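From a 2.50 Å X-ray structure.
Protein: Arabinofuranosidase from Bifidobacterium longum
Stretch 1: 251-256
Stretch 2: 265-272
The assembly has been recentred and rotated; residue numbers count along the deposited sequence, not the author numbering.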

# COMPACT_ATOMS: atom_id res chain seq x y z
N VAL D 251 5.12 -20.25 -1.56
CA VAL D 251 5.65 -20.06 -2.91
C VAL D 251 5.71 -18.58 -3.28
O VAL D 251 4.69 -17.88 -3.23
N ALA D 252 6.90 -18.12 -3.66
CA ALA D 252 7.08 -16.77 -4.18
C ALA D 252 7.00 -16.79 -5.70
O ALA D 252 7.42 -17.76 -6.34
N CYS D 253 6.45 -15.71 -6.27
CA CYS D 253 6.39 -15.54 -7.72
C CYS D 253 7.80 -15.41 -8.29
O CYS D 253 8.61 -14.64 -7.78
N GLY D 254 8.08 -16.19 -9.32
CA GLY D 254 9.33 -16.07 -10.06
C GLY D 254 9.04 -15.34 -11.35
O GLY D 254 8.30 -14.36 -11.36
N SER D 255 9.62 -15.83 -12.44
CA SER D 255 9.36 -15.27 -13.76
C SER D 255 8.16 -15.94 -14.43
O SER D 255 7.90 -17.13 -14.23
N SER D 256 7.43 -15.14 -15.21
CA SER D 256 6.28 -15.64 -15.95
C SER D 256 6.71 -16.36 -17.22
O SER D 256 5.87 -16.92 -17.94
N THR D 265 17.22 -12.06 -12.52
CA THR D 265 17.41 -10.96 -11.57
C THR D 265 16.19 -10.74 -10.66
O THR D 265 16.33 -10.26 -9.53
N TRP D 266 15.01 -11.09 -11.16
CA TRP D 266 13.80 -11.06 -10.35
C TRP D 266 13.94 -12.03 -9.19
O TRP D 266 13.81 -11.64 -8.03
N GLU D 267 14.22 -13.29 -9.51
CA GLU D 267 14.38 -14.35 -8.53
C GLU D 267 15.47 -14.03 -7.51
O GLU D 267 15.27 -14.21 -6.31
N LYS D 268 16.61 -13.54 -7.99
CA LYS D 268 17.72 -13.20 -7.11
C LYS D 268 17.33 -12.17 -6.05
O LYS D 268 17.53 -12.40 -4.86
N THR D 269 16.75 -11.06 -6.50
CA THR D 269 16.34 -9.98 -5.60
C THR D 269 15.26 -10.43 -4.62
O THR D 269 15.37 -10.20 -3.41
N VAL D 270 14.22 -11.08 -5.14
CA VAL D 270 13.07 -11.52 -4.35
C VAL D 270 13.46 -12.58 -3.32
O VAL D 270 13.15 -12.44 -2.13
N LEU D 271 14.16 -13.62 -3.76
CA LEU D 271 14.53 -14.73 -2.88
C LEU D 271 15.58 -14.34 -1.84
O LEU D 271 15.53 -14.85 -0.72
N THR D 272 16.50 -13.45 -2.18
CA THR D 272 17.53 -12.99 -1.24
C THR D 272 16.92 -12.35 0.00
O THR D 272 17.34 -12.63 1.12

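Stretch 2 is helical throughout and lays one side against stretch 1, which begins as a strand. Thr265 makes no contact with stretch 1; its CA-to-CB bond points away. Its chi1 is p, and OG1 is hydrogen-bonded elsewhere in the structure.

Trp266 points toward stretch 1 with chi1 t and chi2 near -84°. This conformation carries the indole out to stretch 1. Trp266 NE1 donates a hydrogen bond to Cys253 O at 2.8 Å, with an N-H...O angle of 159°. Cys253 O lies at the ring edge, near its plane, where an indole N-H can reach it. Gly254 O sits over one face of the ring. Gly254 O is 3.3 Å from Trp266 NE1, but the angle is too poor for a hydrogen bond.

Glu267 starts sideways, yet its end comes nearer to stretch 1. Chi1 is m and chi2 is p. Both hydrogen bonds from Ser255 go to Glu267 OE2. Ser255 OG, on an m rotamer, donates to Glu267 OE2 at 2.9 Å. Ser255 N also donates to Glu267 OE2 at 2.8 Å, but this bond is weak, with an angle of 119°. Gly254 leaves room here: an ideal CB would lie 3.2 Å from Glu267 OE2, which is tight.

Lys268 and Thr269 do not reach stretch 1. Thr269 OG1 instead bonds back to Thr265 O at 2.9 Å, within the helix.

Val270, chi1 t, points toward the strand. Val270 CG1 is 4.3 Å from Ala252 CB, an apolar contact. Leu271, with chi1 m and chi2 t, starts sideways, but its end approaches the same alanine: Leu271 CD2 is 4.4 Å from Ala252 CB. Ala252 itself points toward the helix. Thr272 is out of reach; Thr272 OG1 bonds to Lys268 O at 2.5 Å.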

# COMPACT_ATOMS: atom_id res chain seq x y z
CB VAL D 251 4.80 -20.81 -3.98
CG1 VAL D 251 5.50 -20.81 -5.33
CG2 VAL D 251 4.49 -22.24 -3.53
CB ALA D 252 8.42 -16.21 -3.74
CB CYS D 253 5.59 -14.29 -8.10
SG CYS D 253 3.86 -14.28 -7.58
CB SER D 255 10.60 -15.37 -14.65
OG SER D 255 11.62 -14.48 -14.19
CB SER D 256 5.33 -14.49 -16.28
OG SER D 256 4.83 -13.90 -15.10
CB THR D 265 17.77 -9.64 -12.28
OG1 THR D 265 16.86 -9.41 -13.36
CG2 THR D 265 19.19 -9.70 -12.84
CB TRP D 266 12.57 -11.43 -11.19
CG TRP D 266 11.30 -11.56 -10.40
CD1 TRP D 266 10.87 -12.66 -9.71
CD2 TRP D 266 10.30 -10.56 -10.22
NE1 TRP D 266 9.66 -12.40 -9.11
CE2 TRP D 266 9.29 -11.12 -9.41
CE3 TRP D 266 10.16 -9.23 -10.67
CZ2 TRP D 266 8.15 -10.40 -9.04
CZ3 TRP D 266 9.02 -8.52 -10.30
CH2 TRP D 266 8.03 -9.11 -9.49
CB GLU D 267 14.69 -15.68 -9.22
CG GLU D 267 13.51 -16.31 -9.96
CD GLU D 267 13.28 -15.74 -11.35
OE1 GLU D 267 14.01 -14.82 -11.78
OE2 GLU D 267 12.35 -16.22 -12.03
CB LYS D 268 18.92 -12.70 -7.92
CG LYS D 268 20.25 -12.82 -7.19
CD LYS D 268 21.45 -12.77 -8.14
CE LYS D 268 21.56 -14.04 -9.00
NZ LYS D 268 20.71 -13.99 -10.22
CB THR D 269 15.85 -8.74 -6.39
OG1 THR D 269 16.82 -8.40 -7.39
CG2 THR D 269 15.65 -7.55 -5.47
CB VAL D 270 11.91 -12.00 -5.26
CG1 VAL D 270 10.87 -12.81 -4.48
CG2 VAL D 270 11.26 -10.81 -5.96
CB LEU D 271 14.98 -15.96 -3.68
CG LEU D 271 13.97 -16.60 -4.65
CD1 LEU D 271 14.62 -17.73 -5.43
CD2 LEU D 271 12.71 -17.09 -3.93
CB THR D 272 18.55 -12.02 -1.91
OG1 THR D 272 19.22 -12.70 -2.98
CG2 THR D 272 19.58 -11.52 -0.91